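Long-range contacts in protein (polyandrocarpa lectin) (Polyandrocarpa misakiensis, PDB 1BYF), which binds galactose as a calcium-dependent C-type lectin and takes part in the animal's defence against microorganisms: residues A[52-58]-A[95-101]; A[9-14]-A[111-117]. All blocks are in the same frame, centred on the assembly; numbering follows the deposited sequence.

Contact 1: residues A[52-58]-A[95-101]; sequences DYWVGAD and LCVQIWS. With ZN (zinc ion), chain E; ACT (acetate ion), chain F.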
ATOM      1  N   ASP A  52     -13.026  -0.489  -6.353  1.00 13.86           N
ATOM      2  CA  ASP A  52     -12.454   0.084  -7.562  1.00 13.41           C
ATOM      3  C   ASP A  52     -11.375   1.106  -7.205  1.00 13.52           C
ATOM      4  O   ASP A  52     -11.558   1.900  -6.272  1.00 13.81           O
ATOM      5  CB  ASP A  52     -13.519   0.819  -8.377  1.00 12.64           C
ATOM      6  CG  ASP A  52     -14.644  -0.052  -8.882  1.00 13.05           C
ATOM      7  OD1 ASP A  52     -14.450  -1.274  -9.037  1.00 13.33           O
ATOM      8  OD2 ASP A  52     -15.744   0.495  -9.127  1.00 13.08           O
ATOM      9  N   TYR A  53     -10.304   1.129  -7.985  1.00 13.16           N
ATOM     10  CA  TYR A  53      -9.219   2.067  -7.799  1.00 13.07           C
ATOM     11  C   TYR A  53      -8.773   2.688  -9.126  1.00 13.13           C
ATOM     12  O   TYR A  53      -8.670   1.959 -10.111  1.00 12.55           O
ATOM     13  CB  TYR A  53      -7.956   1.350  -7.280  1.00 13.66           C
ATOM     14  CG  TYR A  53      -8.068   0.956  -5.827  1.00 13.42           C
ATOM     15  CD1 TYR A  53      -8.780  -0.167  -5.444  1.00 13.41           C
ATOM     16  CD2 TYR A  53      -7.455   1.726  -4.850  1.00 14.04           C
ATOM     17  CE1 TYR A  53      -8.881  -0.522  -4.110  1.00 13.85           C
ATOM     18  CE2 TYR A  53      -7.546   1.380  -3.511  1.00 14.20           C
ATOM     19  CZ  TYR A  53      -8.264   0.259  -3.156  1.00 14.47           C
ATOM     20  OH  TYR A  53      -8.359  -0.090  -1.826  1.00 14.65           O
ATOM     21  N   TRP A  54      -8.438   3.970  -9.109  1.00 13.13           N
ATOM     22  CA  TRP A  54      -7.914   4.579 -10.328  1.00 13.48           C
ATOM     23  C   TRP A  54      -6.460   4.134 -10.501  1.00 14.07           C
ATOM     24  O   TRP A  54      -5.770   3.879  -9.512  1.00 14.45           O
ATOM     25  CB  TRP A  54      -7.912   6.096 -10.247  1.00 13.81           C
ATOM     26  CG  TRP A  54      -9.240   6.759 -10.417  1.00 14.61           C
ATOM     27  CD1 TRP A  54      -9.890   7.559  -9.526  1.00 14.28           C
ATOM     28  CD2 TRP A  54     -10.075   6.676 -11.585  1.00 14.81           C
ATOM     29  NE1 TRP A  54     -11.086   7.973 -10.069  1.00 14.72           N
ATOM     30  CE2 TRP A  54     -11.222   7.448 -11.325  1.00 15.10           C
ATOM     31  CE3 TRP A  54      -9.962   6.019 -12.811  1.00 14.98           C
ATOM     32  CZ2 TRP A  54     -12.254   7.586 -12.256  1.00 15.67           C
ATOM     33  CZ3 TRP A  54     -10.990   6.155 -13.737  1.00 15.58           C
ATOM     34  CH2 TRP A  54     -12.120   6.936 -13.454  1.00 15.50           C
ATOM     35  N   VAL A  55      -6.011   4.046 -11.739  1.00 14.10           N
ATOM     36  CA  VAL A  55      -4.617   3.782 -12.071  1.00 14.24           C
ATOM     37  C   VAL A  55      -4.238   4.875 -13.089  1.00 14.80           C
ATOM     38  O   VAL A  55      -5.125   5.538 -13.643  1.00 14.06           O
ATOM     39  CB  VAL A  55      -4.247   2.398 -12.595  1.00 15.26           C
ATOM     40  CG1 VAL A  55      -4.593   1.314 -11.574  1.00 15.09           C
ATOM     41  CG2 VAL A  55      -4.892   2.076 -13.941  1.00 15.17           C
ATOM     42  N   GLY A  56      -2.950   5.095 -13.296  1.00 14.94           N
ATOM     43  CA  GLY A  56      -2.485   6.151 -14.164  1.00 15.07           C
ATOM     44  C   GLY A  56      -2.447   5.842 -15.645  1.00 15.56           C
ATOM     45  O   GLY A  56      -1.363   5.900 -16.235  1.00 15.87           O
ATOM     46  N   ALA A  57      -3.589   5.539 -16.252  1.00 15.35           N
ATOM     47  CA  ALA A  57      -3.625   5.276 -17.691  1.00 15.06           C
ATOM     48  C   ALA A  57      -4.917   5.842 -18.265  1.00 15.37           C
ATOM     49  O   ALA A  57      -5.946   5.882 -17.584  1.00 14.00           O
ATOM     50  CB  ALA A  57      -3.458   3.801 -17.991  1.00 15.08           C
ATOM     51  N   ASP A  58      -4.840   6.314 -19.512  1.00 16.11           N
ATOM     52  CA  ASP A  58      -6.015   6.894 -20.166  1.00 16.58           C
ATOM     53  C   ASP A  58      -5.787   7.018 -21.669  1.00 17.41           C
ATOM     54  O   ASP A  58      -4.681   6.738 -22.141  1.00 17.08           O
ATOM     55  CB  ASP A  58      -6.312   8.256 -19.538  1.00 18.07           C
ATOM     56  CG  ASP A  58      -5.182   9.251 -19.732  1.00 19.82           C
ATOM     57  OD1 ASP A  58      -4.949   9.666 -20.890  1.00 21.18           O
ATOM     58  OD2 ASP A  58      -4.509   9.631 -18.753  1.00 20.04           O
ATOM     59  N   LEU A  95     -11.474   7.945 -22.285  1.00 17.86           N
ATOM     60  CA  LEU A  95     -11.475   6.802 -21.383  1.00 16.92           C
ATOM     61  C   LEU A  95     -10.296   6.772 -20.419  1.00 17.09           C
ATOM     62  O   LEU A  95      -9.143   6.994 -20.794  1.00 16.13           O
ATOM     63  CB  LEU A  95     -11.526   5.508 -22.202  1.00 17.44           C
ATOM     64  CG  LEU A  95     -12.767   5.400 -23.104  1.00 18.14           C
ATOM     65  CD1 LEU A  95     -12.530   4.372 -24.195  1.00 18.36           C
ATOM     66  CD2 LEU A  95     -14.001   5.063 -22.275  1.00 18.65           C
ATOM     67  N   CYS A  96     -10.642   6.475 -19.174  1.00 16.75           N
ATOM     68  CA  CYS A  96      -9.682   6.377 -18.080  1.00 17.77           C
ATOM     69  C   CYS A  96      -9.638   4.941 -17.590  1.00 16.40           C
ATOM     70  O   CYS A  96     -10.583   4.191 -17.845  1.00 16.03           O
ATOM     71  CB  CYS A  96     -10.092   7.343 -16.958  1.00 20.16           C
ATOM     72  SG  CYS A  96      -9.820   9.045 -17.495  1.00 23.62           S
ATOM     73  N   VAL A  97      -8.542   4.547 -16.948  1.00 15.41           N
ATOM     74  CA  VAL A  97      -8.404   3.155 -16.532  1.00 14.85           C
ATOM     75  C   VAL A  97      -8.434   3.002 -15.017  1.00 14.48           C
ATOM     76  O   VAL A  97      -7.861   3.774 -14.253  1.00 13.45           O
ATOM     77  CB  VAL A  97      -7.120   2.523 -17.105  1.00 15.57           C
ATOM     78  CG1 VAL A  97      -7.018   1.038 -16.764  1.00 15.24           C
ATOM     79  CG2 VAL A  97      -7.070   2.703 -18.620  1.00 15.08           C
ATOM     80  N   GLN A  98      -9.148   1.964 -14.596  1.00 14.48           N
ATOM     81  CA  GLN A  98      -9.267   1.632 -13.193  1.00 14.76           C
ATOM     82  C   GLN A  98      -8.958   0.148 -12.982  1.00 14.86           C
ATOM     83  O   GLN A  98      -8.926  -0.650 -13.915  1.00 14.82           O
ATOM     84  CB  GLN A  98     -10.707   1.824 -12.679  1.00 15.11           C
ATOM     85  CG  GLN A  98     -11.681   0.931 -13.457  1.00 15.71           C
ATOM     86  CD  GLN A  98     -12.972   0.655 -12.722  1.00 15.59           C
ATOM     87  OE1 GLN A  98     -13.140   1.023 -11.557  1.00 16.07           O
ATOM     88  NE2 GLN A  98     -13.908  -0.017 -13.381  1.00 14.74           N
ATOM     89  N   ILE A  99      -8.801  -0.169 -11.704  1.00 14.33           N
ATOM     90  CA  ILE A  99      -8.721  -1.557 -11.271  1.00 14.18           C
ATOM     91  C   ILE A  99     -10.189  -1.817 -10.879  1.00 14.02           C
ATOM     92  O   ILE A  99     -10.652  -1.225  -9.916  1.00 13.87           O
ATOM     93  CB  ILE A  99      -7.788  -1.810 -10.085  1.00 13.93           C
ATOM     94  CG1 ILE A  99      -6.324  -1.705 -10.501  1.00 13.43           C
ATOM     95  CG2 ILE A  99      -8.072  -3.194  -9.506  1.00 13.61           C
ATOM     96  CD1 ILE A  99      -5.344  -1.591  -9.357  1.00 13.12           C
ATOM     97  N   TRP A 100     -10.873  -2.592 -11.696  1.00 14.34           N
ATOM     98  CA  TRP A 100     -12.291  -2.883 -11.505  1.00 15.05           C
ATOM     99  C   TRP A 100     -12.529  -4.000 -10.501  1.00 15.32           C
ATOM    100  O   TRP A 100     -12.013  -5.107 -10.683  1.00 14.74           O
ATOM    101  CB  TRP A 100     -12.855  -3.253 -12.877  1.00 15.70           C
ATOM    102  CG  TRP A 100     -14.326  -3.492 -12.963  1.00 16.47           C
ATOM    103  CD1 TRP A 100     -15.300  -3.108 -12.088  1.00 16.72           C
ATOM    104  CD2 TRP A 100     -15.002  -4.145 -14.052  1.00 17.09           C
ATOM    105  NE1 TRP A 100     -16.534  -3.499 -12.547  1.00 17.08           N
ATOM    106  CE2 TRP A 100     -16.376  -4.138 -13.751  1.00 17.34           C
ATOM    107  CE3 TRP A 100     -14.573  -4.747 -15.237  1.00 17.62           C
ATOM    108  CZ2 TRP A 100     -17.330  -4.707 -14.593  1.00 18.06           C
ATOM    109  CZ3 TRP A 100     -15.526  -5.311 -16.070  1.00 18.84           C
ATOM    110  CH2 TRP A 100     -16.891  -5.285 -15.751  1.00 18.39           C
ATOM    111  N   SER A 101     -13.340  -3.736  -9.481  1.00 15.43           N
ATOM    112  CA  SER A 101     -13.580  -4.707  -8.425  1.00 16.52           C
ATOM    113  C   SER A 101     -14.167  -6.021  -8.905  1.00 16.93           C
ATOM    114  O   SER A 101     -13.963  -7.054  -8.254  1.00 16.52           O
ATOM    115  CB  SER A 101     -14.461  -4.119  -7.313  1.00 17.21           C
ATOM    116  OG  SER A 101     -15.757  -3.827  -7.805  1.00 17.37           O
TER
HETATM  117 ZN    ZN E 302     -17.166  -0.360 -10.055  1.00 30.85          ZN
HETATM  118  C   ACT F 126     -17.702  -0.394 -12.736  1.00 25.94           C
HETATM  119  O   ACT F 126     -16.772   0.101 -12.060  1.00 25.22           O
HETATM  120  OXT ACT F 126     -18.824  -0.614 -12.213  1.00 26.11           O
HETATM  121  CH3 ACT F 126     -17.637  -0.285 -14.266  1.00 25.07           C
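Tyr53 and Ile99 pair antiparallel in the buried central sheet of this C-type lectin domain, where strand 53-55 meets strand 96-100, the neighbour of the calcium-site strand 105-109. Two backbone bonds frame the pair: Ile99 N gives to Tyr53 O at 2.7 Å, nearly straight (170°), and Tyr53 N gives to Ile99 O at 3.1 Å. Val55 N then bonds to Val97 O. Beyond it the chain turns a corner in an inverse gamma turn centred on Gly56, and between Trp54 and Asp58 the register slips by two, a beta bulge; Val97 N bonds to Ala57 O, and Asp58 stands across from Cys96. Val55 sets one methyl on each of two neighbours: its side chain crosses that of Ile99 at about a right angle, CG1 of Val55 3.6 Å from CG1 of Ile99, and CG2 lies against Val97 CG1. With CG beside the backbone N (chi1 -76°), the Trp54 ring turns its edge to Val97 O and brings CZ3 to 3.5 Å from Cys96 CB; its NE1 bonds to Met12 O. Gln98 NE2 bonds to Asp107 of the calcium site and, at 3.2 Å, to O of an acetate. That acetate lays its methyl over one face of Trp100. Asp52 divides its carboxylate: OD2 binds zinc at 1.9 Å, while OD1 takes the Ser101 N-H at 2.7 Å, nearly straight at 168°.

Contact 2: residues A[9-14]-A[111-117]; sequences DETMNY and CGGARRV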
ATOM      1  N   ASP A   9      -8.380   5.285   0.769  1.00 17.30           N
ATOM      2  CA  ASP A   9      -9.792   4.937   0.782  1.00 18.02           C
ATOM      3  C   ASP A   9     -10.661   6.110   0.333  1.00 18.40           C
ATOM      4  O   ASP A   9     -11.860   5.949   0.132  1.00 17.59           O
ATOM      5  CB  ASP A   9     -10.244   4.491   2.180  1.00 17.63           C
ATOM      6  CG  ASP A   9      -9.821   3.047   2.423  1.00 17.91           C
ATOM      7  OD1 ASP A   9      -9.991   2.240   1.484  1.00 16.58           O
ATOM      8  OD2 ASP A   9      -9.344   2.756   3.532  1.00 17.76           O
ATOM      9  N   GLU A  10     -10.043   7.267   0.187  1.00 19.03           N
ATOM     10  CA  GLU A  10     -10.701   8.474  -0.284  1.00 21.43           C
ATOM     11  C   GLU A  10     -11.050   8.342  -1.764  1.00 20.88           C
ATOM     12  O   GLU A  10     -10.132   7.984  -2.498  1.00 20.78           O
ATOM     13  CB  GLU A  10      -9.661   9.606  -0.246  1.00 24.37           C
ATOM     14  CG  GLU A  10      -9.749  10.553   0.922  1.00 28.39           C
ATOM     15  CD  GLU A  10     -10.156  11.941   0.453  1.00 30.55           C
ATOM     16  OE1 GLU A  10      -9.257  12.705   0.039  1.00 31.58           O
ATOM     17  OE2 GLU A  10     -11.368  12.239   0.504  1.00 31.63           O
ATOM     18  N   THR A  11     -12.259   8.652  -2.181  1.00 21.07           N
ATOM     19  CA  THR A  11     -12.609   8.532  -3.591  1.00 21.52           C
ATOM     20  C   THR A  11     -12.653   9.875  -4.306  1.00 21.40           C
ATOM     21  O   THR A  11     -12.936  10.914  -3.714  1.00 21.55           O
ATOM     22  CB  THR A  11     -13.976   7.833  -3.726  1.00 21.62           C
ATOM     23  OG1 THR A  11     -14.926   8.634  -3.014  1.00 22.33           O
ATOM     24  CG2 THR A  11     -13.921   6.443  -3.119  1.00 21.33           C
ATOM     25  N   MET A  12     -12.386   9.840  -5.602  1.00 21.08           N
ATOM     26  CA  MET A  12     -12.337  10.998  -6.462  1.00 21.20           C
ATOM     27  C   MET A  12     -12.488  10.573  -7.935  1.00 20.35           C
ATOM     28  O   MET A  12     -12.329   9.395  -8.234  1.00 19.60           O
ATOM     29  CB  MET A  12     -10.946  11.621  -6.455  1.00 22.01           C
ATOM     30  CG  MET A  12     -10.519  12.620  -5.425  1.00 23.52           C
ATOM     31  SD  MET A  12      -8.747  12.307  -5.073  1.00 22.76           S
ATOM     32  CE  MET A  12      -8.966  11.253  -3.639  1.00 22.55           C
ATOM     33  N   ASN A  13     -12.646  11.602  -8.766  1.00 19.24           N
ATOM     34  CA  ASN A  13     -12.662  11.342 -10.208  1.00 19.66           C
ATOM     35  C   ASN A  13     -11.196  11.211 -10.635  1.00 19.30           C
ATOM     36  O   ASN A  13     -10.278  11.435  -9.836  1.00 19.42           O
ATOM     37  CB  ASN A  13     -13.410  12.395 -11.005  1.00 20.59           C
ATOM     38  CG  ASN A  13     -12.902  13.807 -10.852  1.00 22.15           C
ATOM     39  OD1 ASN A  13     -11.706  14.033 -10.639  1.00 22.90           O
ATOM     40  ND2 ASN A  13     -13.803  14.783 -10.959  1.00 22.02           N
ATOM     41  N   TYR A  14     -10.968  10.846 -11.879  1.00 19.14           N
ATOM     42  CA  TYR A  14      -9.631  10.633 -12.408  1.00 18.99           C
ATOM     43  C   TYR A  14      -8.736  11.860 -12.369  1.00 19.59           C
ATOM     44  O   TYR A  14      -7.576  11.745 -11.944  1.00 18.45           O
ATOM     45  CB  TYR A  14      -9.760  10.093 -13.834  1.00 20.03           C
ATOM     46  CG  TYR A  14      -8.443   9.777 -14.500  1.00 20.05           C
ATOM     47  CD1 TYR A  14      -7.792   8.588 -14.218  1.00 20.11           C
ATOM     48  CD2 TYR A  14      -7.848  10.664 -15.391  1.00 20.46           C
ATOM     49  CE1 TYR A  14      -6.587   8.272 -14.813  1.00 19.89           C
ATOM     50  CE2 TYR A  14      -6.641  10.354 -15.998  1.00 20.33           C
ATOM     51  CZ  TYR A  14      -6.020   9.160 -15.706  1.00 20.00           C
ATOM     52  OH  TYR A  14      -4.817   8.829 -16.285  1.00 19.47           O
ATOM     53  N   CYS A 111     -14.292   9.235 -17.248  1.00 23.27           N
ATOM     54  CA  CYS A 111     -13.391   9.731 -16.205  1.00 23.79           C
ATOM     55  C   CYS A 111     -14.011  10.423 -15.018  1.00 23.61           C
ATOM     56  O   CYS A 111     -13.263  10.837 -14.125  1.00 23.31           O
ATOM     57  CB  CYS A 111     -12.345  10.607 -16.930  1.00 24.57           C
ATOM     58  SG  CYS A 111     -11.590   9.635 -18.281  1.00 25.27           S
ATOM     59  N   GLY A 112     -15.333  10.512 -14.912  1.00 23.50           N
ATOM     60  CA  GLY A 112     -15.969  11.230 -13.826  1.00 23.25           C
ATOM     61  C   GLY A 112     -16.397  10.481 -12.595  1.00 23.02           C
ATOM     62  O   GLY A 112     -16.766  11.124 -11.600  1.00 23.95           O
ATOM     63  N   GLY A 113     -16.380   9.154 -12.567  1.00 22.26           N
ATOM     64  CA  GLY A 113     -16.820   8.412 -11.393  1.00 20.80           C
ATOM     65  C   GLY A 113     -15.845   8.481 -10.233  1.00 20.14           C
ATOM     66  O   GLY A 113     -14.638   8.623 -10.410  1.00 20.22           O
ATOM     67  N   ALA A 114     -16.367   8.388  -9.010  1.00 19.66           N
ATOM     68  CA  ALA A 114     -15.541   8.398  -7.808  1.00 18.76           C
ATOM     69  C   ALA A 114     -14.915   7.028  -7.571  1.00 18.07           C
ATOM     70  O   ALA A 114     -15.613   6.003  -7.538  1.00 17.54           O
ATOM     71  CB  ALA A 114     -16.397   8.750  -6.597  1.00 19.53           C
ATOM     72  N   ARG A 115     -13.597   6.985  -7.412  1.00 17.30           N
ATOM     73  CA  ARG A 115     -12.931   5.718  -7.130  1.00 16.87           C
ATOM     74  C   ARG A 115     -11.745   5.992  -6.195  1.00 15.88           C
ATOM     75  O   ARG A 115     -11.324   7.133  -6.067  1.00 14.39           O
ATOM     76  CB  ARG A 115     -12.417   4.995  -8.368  1.00 18.46           C
ATOM     77  CG  ARG A 115     -13.285   5.204  -9.599  1.00 20.24           C
ATOM     78  CD  ARG A 115     -12.749   4.395 -10.778  1.00 22.59           C
ATOM     79  NE  ARG A 115     -13.743   3.375 -11.095  1.00 25.36           N
ATOM     80  CZ  ARG A 115     -14.829   3.568 -11.832  1.00 25.83           C
ATOM     81  NH1 ARG A 115     -15.102   4.729 -12.399  1.00 26.19           N
ATOM     82  NH2 ARG A 115     -15.645   2.539 -12.000  1.00 27.08           N
ATOM     83  N   ARG A 116     -11.266   4.912  -5.593  1.00 15.24           N
ATOM     84  CA  ARG A 116     -10.128   5.028  -4.679  1.00 15.59           C
ATOM     85  C   ARG A 116      -8.876   5.360  -5.478  1.00 15.49           C
ATOM     86  O   ARG A 116      -8.872   5.321  -6.708  1.00 15.38           O
ATOM     87  CB  ARG A 116      -9.994   3.761  -3.840  1.00 15.18           C
ATOM     88  CG  ARG A 116     -11.025   3.663  -2.720  1.00 15.01           C
ATOM     89  CD  ARG A 116     -10.995   2.296  -2.056  1.00 15.49           C
ATOM     90  NE  ARG A 116     -11.713   2.270  -0.789  1.00 16.09           N
ATOM     91  CZ  ARG A 116     -13.026   2.362  -0.626  1.00 16.56           C
ATOM     92  NH1 ARG A 116     -13.854   2.480  -1.664  1.00 16.53           N
ATOM     93  NH2 ARG A 116     -13.538   2.334   0.602  1.00 16.07           N
ATOM     94  N   VAL A 117      -7.813   5.712  -4.771  1.00 15.21           N
ATOM     95  CA  VAL A 117      -6.584   6.158  -5.408  1.00 14.60           C
ATOM     96  C   VAL A 117      -5.346   5.389  -4.965  1.00 14.29           C
ATOM     97  O   VAL A 117      -5.180   5.033  -3.802  1.00 13.37           O
ATOM     98  CB  VAL A 117      -6.379   7.658  -5.089  1.00 14.58           C
ATOM     99  CG1 VAL A 117      -5.156   8.215  -5.819  1.00 14.30           C
ATOM    100  CG2 VAL A 117      -7.623   8.465  -5.471  1.00 15.01           C
TER
HETATM  101  O   HOH W   1     -16.846  13.835 -11.298  1.00 26.10           O
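Arg116 reaches from strand 115-122 across Asp9, at the corner where the chain enters strand 10-12, and strand 10-12 pairs antiparallel, though strongly splayed, with the start of strand 115-122. From CB its chain runs extended: CG lies 3.7 Å from Asp9 O, CD comes 3.7 Å from Asp9 OD1, and NE closes a salt bridge to Asp9 OD1 at 2.9 Å. That bond is nearly straight (171°) and lies in the guanidinium plane, but it meets OD1 on the anti side, with the carboxylate and guanidinium planes 75° apart. CZ and NH2 continue past the same oxygen, and Asp9 O sits over one guanidinium face, toward its rim. Asp9 OD1 is also salt-bridged to Lys49, a second positive charge that would probably help keep the carboxylate ionised. Asp9 OD2 takes the Tyr3 N-H of the second subunit, which places this end of the contact at the dimer interface.

Met12 and Arg115 form the bridge between the strands: Met12 N gives to Arg115 O, and Arg115 N gives to Met12 O at 2.8 Å from above the carbonyl plane. The Met12 side chain, bent at chi2 and chi3, brings CE to 3.6 Å from Val117 CG2. Asn13 is the N-cap of helix 14-22, its OD1 taking Asp16 N, while a water joins its ND2 to Gly112 O. In the helix's first turn Tyr14 N bonds to Cys111 O at 3.2 Å, and Cys111 SG lies obliquely off the Tyr14 ring. Helix 14-22 covers the Val117 side through Ala17 and Cys21, strand 27-28 adds Leu28 against Val117 and Tyr14, and strand 53-55 runs parallel beside strand 115-122.

From the N terminus, residues 9-14 come first and lead into helix 14-22; their partner, 111-117, follows almost a hundred residues later, so contact 2 closes the long loop that holds most of the domain. Contact 1 is nested inside it: after helix 36-49 the chain enters 52-58, and 95-101 returns beyond an intervening region with very little regular structure. Strands 53-55 and 115-122 are neighbours in one sheet, which brings the two contacts side by side, their centres about 9 Å apart. The Cys96-Cys111 disulfide joins them covalently, and Asp58 OD2 with Tyr14 OH, a probable hydrogen bond at 2.6 Å, adds a further tie, between strand 57-58 and the start of helix 14-22.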